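Diaminopimelate decarboxylase (Aquifex aeolicus, PDB 2P3E) probably catalyses the pyridoxal-phosphate-dependent decarboxylation of meso-diaminopimelate to L-lysine, the last step of the diaminopimelate route to lysine. Local coordinates at residues 291-296 and 369-374; 305-310 and 341-346; 309-314 and 352-357; 345-350 and 384-389. All coordinates share one frame; numbering follows the deposited sequence.

Contact 1. Residues 291-296 and 369-374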
loop_
_atom_site.group_PDB
_atom_site.type_symbol
_atom_site.label_atom_id
_atom_site.label_comp_id
_atom_site.label_asym_id
_atom_site.label_seq_id
_atom_site.Cartn_x
_atom_site.Cartn_y
_atom_site.Cartn_z
ATOM N N LEU B 291 1.368 14.478 9.069
ATOM C CA LEU B 291 2.239 14.299 7.924
ATOM C C LEU B 291 2.553 15.666 7.321
ATOM O O LEU B 291 1.638 16.409 6.938
ATOM C CB LEU B 291 1.601 13.376 6.883
ATOM C CG LEU B 291 2.334 13.156 5.541
ATOM C CD1 LEU B 291 3.716 12.539 5.754
ATOM C CD2 LEU B 291 1.473 12.260 4.626
ATOM N N ILE B 292 3.845 15.988 7.241
ATOM C CA ILE B 292 4.292 17.254 6.656
ATOM C C ILE B 292 4.758 17.006 5.243
ATOM O O ILE B 292 5.525 16.067 4.978
ATOM C CB ILE B 292 5.465 17.925 7.444
ATOM C CG1 ILE B 292 5.157 18.012 8.953
ATOM C CG2 ILE B 292 5.809 19.323 6.844
ATOM C CD1 ILE B 292 3.810 18.690 9.319
ATOM N N THR B 293 4.286 17.854 4.335
ATOM C CA THR B 293 4.614 17.709 2.932
ATOM C C THR B 293 4.919 19.075 2.321
ATOM O O THR B 293 4.374 20.072 2.754
ATOM C CB THR B 293 3.477 16.955 2.158
ATOM O OG1 THR B 293 3.852 16.781 0.793
ATOM C CG2 THR B 293 2.127 17.697 2.228
ATOM N N GLN B 294 5.797 19.101 1.322
ATOM C CA GLN B 294 6.167 20.354 0.657
ATOM C C GLN B 294 5.514 20.468 -0.721
ATOM O O GLN B 294 5.495 19.514 -1.511
ATOM C CB GLN B 294 7.691 20.450 0.546
ATOM C CG GLN B 294 8.201 21.772 -0.033
ATOM C CD GLN B 294 9.686 21.743 -0.276
ATOM O OE1 GLN B 294 10.209 20.836 -0.936
ATOM N NE2 GLN B 294 10.378 22.738 0.250
ATOM N N VAL B 295 4.972 21.651 -0.997
ATOM C CA VAL B 295 4.388 21.980 -2.289
ATOM C C VAL B 295 5.489 22.054 -3.360
ATOM O O VAL B 295 6.493 22.756 -3.188
ATOM C CB VAL B 295 3.590 23.326 -2.239
ATOM C CG1 VAL B 295 3.044 23.669 -3.638
ATOM C CG2 VAL B 295 2.454 23.263 -1.198
ATOM N N GLN B 296 5.302 21.296 -4.440
ATOM C CA GLN B 296 6.249 21.217 -5.544
ATOM C C GLN B 296 5.776 22.075 -6.707
ATOM O O GLN B 296 6.551 22.878 -7.225
ATOM C CB GLN B 296 6.435 19.765 -5.994
ATOM C CG GLN B 296 6.923 18.825 -4.901
ATOM C CD GLN B 296 8.188 19.311 -4.217
ATOM O OE1 GLN B 296 9.212 19.545 -4.866
ATOM N NE2 GLN B 296 8.126 19.473 -2.897
ATOM N N LEU B 369 2.726 21.929 4.028
ATOM C CA LEU B 369 1.374 21.676 4.543
ATOM C C LEU B 369 1.431 20.586 5.628
ATOM O O LEU B 369 2.320 19.727 5.598
ATOM C CB LEU B 369 0.448 21.206 3.407
ATOM C CG LEU B 369 0.309 22.104 2.157
ATOM C CD1 LEU B 369 -0.612 21.477 1.101
ATOM C CD2 LEU B 369 -0.218 23.459 2.603
ATOM N N ALA B 370 0.508 20.653 6.589
ATOM C CA ALA B 370 0.320 19.625 7.602
ATOM C C ALA B 370 -0.975 18.856 7.365
ATOM O O ALA B 370 -2.060 19.445 7.324
ATOM C CB ALA B 370 0.329 20.237 9.011
ATOM N N VAL B 371 -0.842 17.543 7.194
ATOM C CA VAL B 371 -1.977 16.633 7.046
ATOM C C VAL B 371 -2.241 16.020 8.425
ATOM O O VAL B 371 -1.388 15.309 8.976
ATOM C CB VAL B 371 -1.704 15.505 5.989
ATOM C CG1 VAL B 371 -2.936 14.607 5.799
ATOM C CG2 VAL B 371 -1.254 16.114 4.635
ATOM N N LEU B 372 -3.415 16.306 8.995
ATOM C CA LEU B 372 -3.672 15.901 10.386
ATOM C C LEU B 372 -4.170 14.462 10.467
ATOM O O LEU B 372 -4.513 13.871 9.439
ATOM C CB LEU B 372 -4.674 16.853 11.063
ATOM C CG LEU B 372 -4.329 18.350 11.079
ATOM C CD1 LEU B 372 -5.368 19.087 11.931
ATOM C CD2 LEU B 372 -2.900 18.613 11.579
ATOM N N SER B 373 -4.180 13.904 11.687
ATOM C CA SER B 373 -4.843 12.621 11.961
ATOM C C SER B 373 -4.183 11.475 11.193
ATOM O O SER B 373 -4.841 10.535 10.749
ATOM C CB SER B 373 -6.345 12.702 11.602
ATOM O OG SER B 373 -6.914 13.951 11.985
ATOM N N ALA B 374 -2.857 11.545 11.090
ATOM C CA ALA B 374 -2.110 10.620 10.244
ATOM C C ALA B 374 -1.270 9.595 11.012
ATOM O O ALA B 374 -0.467 8.877 10.407
ATOM C CB ALA B 374 -1.259 11.393 9.243
#

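Contact 2. Residues 305-310 and 341-346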
loop_
_atom_site.group_PDB
_atom_site.type_symbol
_atom_site.label_atom_id
_atom_site.label_comp_id
_atom_site.label_asym_id
_atom_site.label_seq_id
_atom_site.Cartn_x
_atom_site.Cartn_y
_atom_site.Cartn_z
ATOM N N HIS B 305 -7.938 23.881 -9.575
ATOM C CA HIS B 305 -6.632 24.242 -9.062
ATOM C C HIS B 305 -6.020 22.986 -8.431
ATOM O O HIS B 305 -6.627 22.361 -7.575
ATOM C CB HIS B 305 -6.738 25.390 -8.049
ATOM C CG HIS B 305 -5.411 25.918 -7.574
ATOM N ND1 HIS B 305 -4.406 26.306 -8.436
ATOM C CD2 HIS B 305 -4.937 26.150 -6.323
ATOM C CE1 HIS B 305 -3.369 26.739 -7.739
ATOM N NE2 HIS B 305 -3.669 26.671 -6.454
ATOM N N PHE B 306 -4.824 22.618 -8.894
ATOM C CA PHE B 306 -4.062 21.522 -8.309
ATOM C C PHE B 306 -2.873 22.078 -7.532
ATOM O O PHE B 306 -2.139 22.962 -8.023
ATOM C CB PHE B 306 -3.592 20.533 -9.389
ATOM C CG PHE B 306 -4.716 19.846 -10.122
ATOM C CD1 PHE B 306 -5.217 18.624 -9.674
ATOM C CD2 PHE B 306 -5.269 20.409 -11.272
ATOM C CE1 PHE B 306 -6.256 17.986 -10.352
ATOM C CE2 PHE B 306 -6.307 19.772 -11.953
ATOM C CZ PHE B 306 -6.793 18.552 -11.491
ATOM N N ILE B 307 -2.700 21.561 -6.318
ATOM C CA ILE B 307 -1.536 21.828 -5.486
ATOM C C ILE B 307 -0.798 20.485 -5.407
ATOM O O ILE B 307 -1.258 19.548 -4.746
ATOM C CB ILE B 307 -1.950 22.313 -4.080
ATOM C CG1 ILE B 307 -2.740 23.641 -4.181
ATOM C CG2 ILE B 307 -0.738 22.445 -3.153
ATOM C CD1 ILE B 307 -3.280 24.163 -2.855
ATOM N N ILE B 308 0.333 20.401 -6.106
ATOM C CA ILE B 308 1.085 19.142 -6.206
ATOM C C ILE B 308 2.167 19.130 -5.138
ATOM O O ILE B 308 2.994 20.048 -5.080
ATOM C CB ILE B 308 1.687 18.954 -7.628
ATOM C CG1 ILE B 308 0.562 18.997 -8.677
ATOM C CG2 ILE B 308 2.502 17.630 -7.713
ATOM C CD1 ILE B 308 1.025 19.207 -10.132
ATOM N N VAL B 309 2.139 18.104 -4.286
ATOM C CA VAL B 309 3.045 18.008 -3.135
ATOM C C VAL B 309 3.942 16.782 -3.236
ATOM O O VAL B 309 3.774 15.978 -4.167
ATOM C CB VAL B 309 2.254 18.027 -1.776
ATOM C CG1 VAL B 309 1.513 19.365 -1.613
ATOM C CG2 VAL B 309 1.271 16.829 -1.671
ATOM N N ASP B 310 4.876 16.626 -2.290
ATOM C CA ASP B 310 5.847 15.521 -2.386
ATOM C C ASP B 310 5.418 14.244 -1.667
ATOM O O ASP B 310 6.098 13.220 -1.740
ATOM C CB ASP B 310 7.282 15.967 -2.005
ATOM C CG ASP B 310 7.416 16.472 -0.557
ATOM O OD1 ASP B 310 6.454 16.441 0.243
ATOM O OD2 ASP B 310 8.539 16.906 -0.216
ATOM N N ALA B 341 -9.079 23.512 -4.035
ATOM C CA ALA B 341 -8.010 22.816 -4.744
ATOM C C ALA B 341 -8.065 21.310 -4.542
ATOM O O ALA B 341 -8.614 20.824 -3.541
ATOM C CB ALA B 341 -6.645 23.354 -4.287
ATOM N N ASP B 342 -7.522 20.584 -5.524
ATOM C CA ASP B 342 -7.131 19.188 -5.341
ATOM C C ASP B 342 -5.683 19.173 -4.860
ATOM O O ASP B 342 -4.797 19.751 -5.501
ATOM C CB ASP B 342 -7.220 18.414 -6.651
ATOM C CG ASP B 342 -8.652 18.084 -7.057
ATOM O OD1 ASP B 342 -9.635 18.525 -6.400
ATOM O OD2 ASP B 342 -8.777 17.335 -8.042
ATOM N N ILE B 343 -5.439 18.508 -3.735
ATOM C CA ILE B 343 -4.084 18.437 -3.186
ATOM C C ILE B 343 -3.619 17.037 -3.521
ATOM O O ILE B 343 -4.144 16.055 -3.000
ATOM C CB ILE B 343 -4.063 18.714 -1.670
ATOM C CG1 ILE B 343 -4.604 20.128 -1.408
ATOM C CG2 ILE B 343 -2.602 18.549 -1.086
ATOM C CD1 ILE B 343 -4.954 20.381 0.032
ATOM N N VAL B 344 -2.668 16.951 -4.439
ATOM C CA VAL B 344 -2.345 15.667 -5.063
ATOM C C VAL B 344 -0.844 15.371 -4.923
ATOM O O VAL B 344 -0.035 16.287 -4.808
ATOM C CB VAL B 344 -2.760 15.668 -6.556
ATOM C CG1 VAL B 344 -4.296 15.864 -6.696
ATOM C CG2 VAL B 344 -2.006 16.756 -7.327
ATOM N N GLY B 345 -0.486 14.095 -4.964
ATOM C CA GLY B 345 0.892 13.704 -4.706
ATOM C C GLY B 345 1.697 13.431 -5.956
ATOM O O GLY B 345 1.253 13.739 -7.061
ATOM N N PRO B 346 2.890 12.833 -5.782
ATOM C CA PRO B 346 3.858 12.576 -6.846
ATOM C C PRO B 346 3.575 11.288 -7.649
ATOM O O PRO B 346 4.126 11.111 -8.737
ATOM C CB PRO B 346 5.180 12.435 -6.068
ATOM C CG PRO B 346 4.769 11.835 -4.770
ATOM C CD PRO B 346 3.377 12.363 -4.470
#

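Contact 3. Residues 309-314 and 352-357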
loop_
_atom_site.group_PDB
_atom_site.type_symbol
_atom_site.label_atom_id
_atom_site.label_comp_id
_atom_site.label_asym_id
_atom_site.label_seq_id
_atom_site.Cartn_x
_atom_site.Cartn_y
_atom_site.Cartn_z
ATOM N N VAL B 309 2.139 18.104 -4.286
ATOM C CA VAL B 309 3.045 18.008 -3.135
ATOM C C VAL B 309 3.942 16.782 -3.236
ATOM O O VAL B 309 3.774 15.978 -4.167
ATOM C CB VAL B 309 2.254 18.027 -1.776
ATOM C CG1 VAL B 309 1.513 19.365 -1.613
ATOM C CG2 VAL B 309 1.271 16.829 -1.671
ATOM N N ASP B 310 4.876 16.626 -2.290
ATOM C CA ASP B 310 5.847 15.521 -2.386
ATOM C C ASP B 310 5.418 14.244 -1.667
ATOM O O ASP B 310 6.098 13.220 -1.740
ATOM C CB ASP B 310 7.282 15.967 -2.005
ATOM C CG ASP B 310 7.416 16.472 -0.557
ATOM O OD1 ASP B 310 6.454 16.441 0.243
ATOM O OD2 ASP B 310 8.539 16.906 -0.216
ATOM N N ALA B 311 4.283 14.302 -0.985
ATOM C CA ALA B 311 3.717 13.131 -0.320
ATOM C C ALA B 311 2.515 12.666 -1.088
ATOM O O ALA B 311 1.699 13.476 -1.556
ATOM C CB ALA B 311 3.317 13.444 1.130
ATOM N N GLY B 312 2.381 11.358 -1.223
ATOM C CA GLY B 312 1.243 10.803 -1.954
ATOM C C GLY B 312 0.654 9.576 -1.295
ATOM O O GLY B 312 0.869 9.311 -0.092
ATOM N N MET B 313 -0.099 8.816 -2.091
ATOM C CA MET B 313 -0.768 7.621 -1.594
ATOM C C MET B 313 0.234 6.583 -1.077
ATOM O O MET B 313 -0.134 5.680 -0.311
ATOM C CB MET B 313 -1.672 7.025 -2.680
ATOM C CG MET B 313 -0.913 6.441 -3.873
ATOM S SD MET B 313 -2.036 5.881 -5.180
ATOM C CE MET B 313 -2.879 4.484 -4.390
ATOM N N ASN B 314 1.477 6.702 -1.531
ATOM C CA ASN B 314 2.588 5.885 -1.045
ATOM C C ASN B 314 2.926 6.172 0.409
ATOM O O ASN B 314 3.485 5.306 1.091
ATOM C CB ASN B 314 3.846 6.133 -1.897
ATOM C CG ASN B 314 4.301 7.599 -1.870
ATOM O OD1 ASN B 314 3.555 8.523 -2.230
ATOM N ND2 ASN B 314 5.538 7.812 -1.459
ATOM N N ASP B 352 -4.069 9.170 -6.961
ATOM C CA ASP B 352 -3.111 9.634 -5.959
ATOM C C ASP B 352 -3.381 11.090 -5.506
ATOM O O ASP B 352 -2.838 12.049 -6.061
ATOM C CB ASP B 352 -1.686 9.540 -6.477
ATOM C CG ASP B 352 -0.657 10.183 -5.502
ATOM O OD1 ASP B 352 -0.787 10.025 -4.268
ATOM O OD2 ASP B 352 0.272 10.855 -5.978
ATOM N N PHE B 353 -4.199 11.232 -4.477
ATOM C CA PHE B 353 -4.521 12.544 -3.934
ATOM C C PHE B 353 -4.541 12.459 -2.419
ATOM O O PHE B 353 -4.717 11.377 -1.874
ATOM C CB PHE B 353 -5.888 13.009 -4.454
ATOM C CG PHE B 353 -7.027 12.094 -4.118
ATOM C CD1 PHE B 353 -7.689 12.197 -2.897
ATOM C CD2 PHE B 353 -7.462 11.145 -5.035
ATOM C CE1 PHE B 353 -8.744 11.364 -2.587
ATOM C CE2 PHE B 353 -8.513 10.290 -4.733
ATOM C CZ PHE B 353 -9.169 10.408 -3.510
ATOM N N LEU B 354 -4.351 13.597 -1.755
ATOM C CA LEU B 354 -4.534 13.707 -0.317
ATOM C C LEU B 354 -5.882 14.363 0.049
ATOM O O LEU B 354 -6.408 14.134 1.135
ATOM C CB LEU B 354 -3.375 14.491 0.301
ATOM C CG LEU B 354 -1.965 13.892 0.112
ATOM C CD1 LEU B 354 -0.939 14.790 0.757
ATOM C CD2 LEU B 354 -1.891 12.457 0.679
ATOM N N ALA B 355 -6.406 15.195 -0.851
ATOM C CA ALA B 355 -7.730 15.846 -0.667
ATOM C C ALA B 355 -8.250 16.343 -2.006
ATOM O O ALA B 355 -7.462 16.762 -2.870
ATOM C CB ALA B 355 -7.641 17.004 0.328
ATOM N N LEU B 356 -9.571 16.277 -2.186
ATOM C CA LEU B 356 -10.211 16.777 -3.406
ATOM C C LEU B 356 -11.173 17.911 -3.112
ATOM O O LEU B 356 -11.889 17.864 -2.119
ATOM C CB LEU B 356 -10.972 15.651 -4.119
ATOM C CG LEU B 356 -10.190 14.406 -4.568
ATOM C CD1 LEU B 356 -11.135 13.385 -5.198
ATOM C CD2 LEU B 356 -9.104 14.778 -5.543
ATOM N N ASP B 357 -11.209 18.913 -3.994
ATOM C CA ASP B 357 -12.163 20.039 -3.888
ATOM C C ASP B 357 -12.160 20.624 -2.474
ATOM O O ASP B 357 -13.230 20.852 -1.871
ATOM C CB ASP B 357 -13.577 19.571 -4.258
ATOM C CG ASP B 357 -13.722 19.238 -5.728
ATOM O OD1 ASP B 357 -13.038 19.857 -6.573
ATOM O OD2 ASP B 357 -14.526 18.343 -6.041
#

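Contact 4. Residues 345-350 and 384-389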
loop_
_atom_site.group_PDB
_atom_site.type_symbol
_atom_site.label_atom_id
_atom_site.label_comp_id
_atom_site.label_asym_id
_atom_site.label_seq_id
_atom_site.Cartn_x
_atom_site.Cartn_y
_atom_site.Cartn_z
ATOM N N GLY B 345 -0.486 14.095 -4.964
ATOM C CA GLY B 345 0.892 13.704 -4.706
ATOM C C GLY B 345 1.697 13.431 -5.956
ATOM O O GLY B 345 1.253 13.739 -7.061
ATOM N N PRO B 346 2.890 12.833 -5.782
ATOM C CA PRO B 346 3.858 12.576 -6.846
ATOM C C PRO B 346 3.575 11.288 -7.649
ATOM O O PRO B 346 4.126 11.111 -8.737
ATOM C CB PRO B 346 5.180 12.435 -6.068
ATOM C CG PRO B 346 4.769 11.835 -4.770
ATOM C CD PRO B 346 3.377 12.363 -4.470
ATOM N N ILE B 347 2.721 10.408 -7.114
ATOM C CA ILE B 347 2.522 9.081 -7.707
ATOM C C ILE B 347 1.805 9.173 -9.058
ATOM O O ILE B 347 0.894 10.007 -9.243
ATOM C CB ILE B 347 1.730 8.125 -6.767
ATOM C CG1 ILE B 347 2.483 7.885 -5.428
ATOM C CG2 ILE B 347 1.353 6.820 -7.505
ATOM C CD1 ILE B 347 3.795 7.073 -5.549
ATOM N N CYS B 348 2.216 8.303 -9.987
ATOM C CA CYS B 348 1.625 8.274 -11.319
ATOM C C CYS B 348 0.329 7.444 -11.335
ATOM O O CYS B 348 0.265 6.324 -11.901
ATOM C CB CYS B 348 2.650 7.786 -12.351
ATOM S SG CYS B 348 2.301 8.422 -14.000
ATOM N N GLU B 349 -0.682 7.986 -10.660
ATOM C CA GLU B 349 -2.048 7.454 -10.643
ATOM C C GLU B 349 -2.990 8.649 -10.575
ATOM O O GLU B 349 -2.715 9.610 -9.875
ATOM C CB GLU B 349 -2.307 6.596 -9.389
ATOM C CG GLU B 349 -1.516 5.301 -9.294
ATOM C CD GLU B 349 -2.089 4.175 -10.155
ATOM O OE1 GLU B 349 -2.991 4.425 -10.995
ATOM O OE2 GLU B 349 -1.633 3.026 -9.979
ATOM N N THR B 350 -4.112 8.565 -11.284
ATOM C CA THR B 350 -5.185 9.565 -11.180
ATOM C C THR B 350 -5.717 9.592 -9.751
ATOM O O THR B 350 -6.057 10.657 -9.223
ATOM C CB THR B 350 -6.311 9.282 -12.207
ATOM O OG1 THR B 350 -5.745 9.320 -13.527
ATOM C CG2 THR B 350 -7.416 10.332 -12.120
ATOM N N HIS B 384 6.410 1.370 -1.391
ATOM C CA HIS B 384 7.494 1.867 -2.228
ATOM C C HIS B 384 7.073 2.051 -3.676
ATOM O O HIS B 384 7.916 2.131 -4.568
ATOM C CB HIS B 384 8.708 0.919 -2.168
ATOM C CG HIS B 384 9.348 0.876 -0.818
ATOM N ND1 HIS B 384 9.624 -0.301 -0.157
ATOM C CD2 HIS B 384 9.734 1.878 0.006
ATOM C CE1 HIS B 384 10.187 -0.023 1.008
ATOM N NE2 HIS B 384 10.244 1.292 1.139
ATOM N N TYR B 385 5.765 2.161 -3.897
ATOM C CA TYR B 385 5.245 2.355 -5.234
ATOM C C TYR B 385 5.965 3.512 -5.937
ATOM O O TYR B 385 6.219 4.563 -5.322
ATOM C CB TYR B 385 3.719 2.556 -5.158
ATOM C CG TYR B 385 3.014 2.496 -6.483
ATOM C CD1 TYR B 385 3.435 1.620 -7.490
ATOM C CD2 TYR B 385 1.891 3.309 -6.732
ATOM C CE1 TYR B 385 2.781 1.572 -8.730
ATOM C CE2 TYR B 385 1.230 3.260 -7.951
ATOM C CZ TYR B 385 1.680 2.392 -8.943
ATOM O OH TYR B 385 1.008 2.361 -10.148
ATOM N N ASN B 386 6.332 3.298 -7.207
ATOM C CA ASN B 386 7.103 4.257 -7.989
ATOM C C ASN B 386 8.541 4.418 -7.463
ATOM O O ASN B 386 9.188 5.434 -7.713
ATOM C CB ASN B 386 6.395 5.632 -8.061
ATOM C CG ASN B 386 5.095 5.629 -8.898
ATOM O OD1 ASN B 386 4.522 6.683 -9.106
ATOM N ND2 ASN B 386 4.648 4.461 -9.386
ATOM N N MET B 387 9.038 3.410 -6.738
ATOM C CA MET B 387 10.409 3.440 -6.208
ATOM C C MET B 387 10.627 4.665 -5.311
ATOM O O MET B 387 11.688 5.290 -5.343
ATOM C CB MET B 387 11.443 3.379 -7.354
ATOM C CG MET B 387 11.798 1.978 -7.808
ATOM S SD MET B 387 12.660 1.011 -6.525
ATOM C CE MET B 387 14.182 1.959 -6.378
ATOM N N ARG B 388 9.620 4.994 -4.502
ATOM C CA ARG B 388 9.701 6.130 -3.608
ATOM C C ARG B 388 10.070 5.688 -2.199
ATOM O O ARG B 388 9.318 4.946 -1.573
ATOM C CB ARG B 388 8.372 6.913 -3.594
ATOM C CG ARG B 388 7.992 7.449 -4.978
ATOM C CD ARG B 388 6.958 8.578 -4.938
ATOM N NE ARG B 388 7.613 9.871 -4.710
ATOM C CZ ARG B 388 8.182 10.659 -5.641
ATOM N NH1 ARG B 388 8.170 10.367 -6.950
ATOM N NH2 ARG B 388 8.762 11.796 -5.240
ATOM N N PRO B 389 11.244 6.134 -1.696
ATOM C CA PRO B 389 11.590 5.804 -0.311
ATOM C C PRO B 389 10.574 6.428 0.643
ATOM O O PRO B 389 10.045 7.525 0.376
ATOM C CB PRO B 389 12.958 6.460 -0.107
ATOM C CG PRO B 389 13.517 6.654 -1.486
ATOM C CD PRO B 389 12.300 6.909 -2.367
HETATM O O HOH W 1 6.238 9.145 -8.589
HETATM O O HOH W 2 2.276 4.266 -11.336
#

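Contact 1. Residues 291-296 and 369-374
Leu291 and Val371 are held by two backbone bonds, one in each direction: Leu291 N to Val371 O at 2.9 Å and Val371 N to Leu291 O at 2.7 Å. Thr293 and Leu369 repeat the exchange, with Leu369 N to Thr293 O at 2.8 Å and 168° at the hydrogen. Between them sits the non-hydrogen-bonded pair Ile292 and Ala370, and the two strand axes run 148° apart. This is the tight part, and its touching residues are all buried. On the face of Ile292 and Ala370, a chi2 of -53° turns CD1 of Ile292 back across the pair, where it meets Ala370 CB at 3.8 Å. The other face carries Leu291, Thr293, Leu369 and Val371. There Leu291 CB meets Val371 CB at 4.0 Å, while Val295 CG2 reaches Leu369 CG at 4.1 Å. Thr293 presents its methyl to Leu369 CB, also at 4.1 Å, because its OG1 is anti to the backbone N and is taken by Asp310. Past these pairs the contact thins. Gln294, partly exposed, points away from 369-374, and its amide is engaged instead by Gln296 NE2 and by Gly366 O. At the other end the chain leaves the strand at Leu372 and returns only through Ala374, whose CB lies 4.2 Å from Leu291 CB. Reciprocal bond pairs enclosing a non-hydrogen-bonded pair define an antiparallel ladder, here within the mixed sheet of the beta domain that accompanies the cofactor-binding barrel in this decarboxylase family.

Contact 2. Residues 305-310 and 341-346
From His305 to Val309 the backbone runs beside 341-344 at an axis angle of 23°, and bonds alternate from His305 O to Asp342 N, Asp342 O to Ile307 N, Ile307 O to Val344 N and Val344 O to Val309 N. This is a parallel ladder in the mixed sheet of the beta domain, with the last bond 2.9 Å between Val309 N and Val344 O. Phe306, Ile308, Asp342 and Val344 share one face. Phe306 and Asp342 lie side by side and point the same way, with their ring and carboxylate planes 86° apart, and Phe306 CE1 lies 3.5 Å from Asp342 OD2. The other carboxylate oxygen, OD1, accepts a bond from Asp357 N. Val344 CG1 meets the ring edge at CD1 of Phe306, and its CG2 reaches Ile308 CG1 at 3.7 Å. Lys175 of the second subunit packs against both Phe306 and Val344. On the opposite face Ile307 and Ile343 continue onto Ile360, and Ile307 CD1 touches Ala341 CB at 3.7 Å. Beyond the last bond of the ladder the Pro346 ring takes over, with Pro346 CG 3.6 Å from Asp310 O.

Contact 3. Residues 309-314 and 352-357
Leu354, which with Ala355 faces Ile343 in a classic beta bulge, and Asp352, two residues earlier, hold the loop that follows strand 304-309. The contact is anchored by Asp352 OD1, which accepts Met313 N at 2.6 Å with 153° at the hydrogen. The N-H arrives on the syn side of the carboxylate but 30° out of its plane. Gly312 comes in beside the same oxygen, its CA 3.2 Å from Asp352 OD1, so the backbone of two successive residues lies against one carboxylate atom. The second oxygen is also engaged: OD2 accepts Ile347 N and forms a salt bridge with Lys175 of the second subunit, consistent with an ionised carboxylate whose charge is shared between the loops and the partner chain. The side chain of Met313 then crosses Asp352 at an angle. Its chi1 of 68° sets CG between the backbone N and the carbonyl carbon, 3.6 Å from Asp352 OD1, and farther out SD lies 3.9 Å from Asp352 CB. Leu354 makes the apolar half of the contact with one branch: CD1 meets Val309 CG2 at 3.9 Å, the two side chains crossing at a slant. The same methyl lies 3.7 Å from Ala311 O, a buried carbonyl oxygen with no hydrogen-bonding partner in the model. The side chain of Met313 also lies close to that of Glu349, a likely substrate-binding residue. This places the contact beside the probable substrate site and at the dimer interface, as expected for fold-type III decarboxylases, whose active sites form where two subunits meet.

Contact 4. Residues 345-350 and 384-389
Asn386 reaches across to Ile347 and Cys348, and each of its side-chain atoms has a partner. CB lies 3.9 Å from Ile347 CD1, the methyl that also touches Tyr385 O. A chi1 of -69° sets CG anti to the carbonyl carbon, where it packs on the same methyl. At the tip OD1 accepts Cys348 N at 3.0 Å, in the plane of the amide carbonyl and with 168° at the hydrogen. A water hydrogen-bonded to Arg388 NH1 also lies within bonding distance of OD1 and of Pro346 O. ND2, the other branch, sits over the centre of the Tyr385 ring, 3.4 Å above its plane, and donates to a second water, which in turn donates to Cys348 O and Tyr385 OH. The backbone bond to OD1 thus falls at the centre of an inverse gamma turn, for Cys348 is its middle residue. The turn's last residue is Glu349, probably a substrate ligand. Tyr385 OH donates to Glu349 OE2 at 2.7 Å, meeting it from 43° above the carboxylate plane, while Glu349 CG lies in plane at the ring edge. Tyr385 packs in addition on Tyr377 of the second subunit. At the other end of the contact Pro346 CB lies over the centre of the Arg388 guanidinium, 3.5 Å above its plane. Ile347 runs past Arg388 in the opposite direction, its CD1 3.6 Å from Arg388 CD.

In the fold
Contacts 1 and 2 belong to the same sheet, since strands 289-301 and 304-309 are neighbours in it; one ladder is antiparallel, the other parallel. Both rest on backbone bonds with mostly apolar side chains on each face. Contact 3 starts on the end of the same first stretch as contact 2, sharing Val309 and Asp310, and replaces the ladder by a single side-chain acceptor. Asp310 OD1 ties this corner back to contact 1 through Thr293 OG1. Contact 4 joins two loops by amide, phenol and water bonds. Asp352 OD2 links it to contact 3 at Ile347 N. All four are largely buried, but contact 4 has more partly exposed touching residues (Cys348 and Glu349) than contact 2 (His305) and meets the second subunit most extensively.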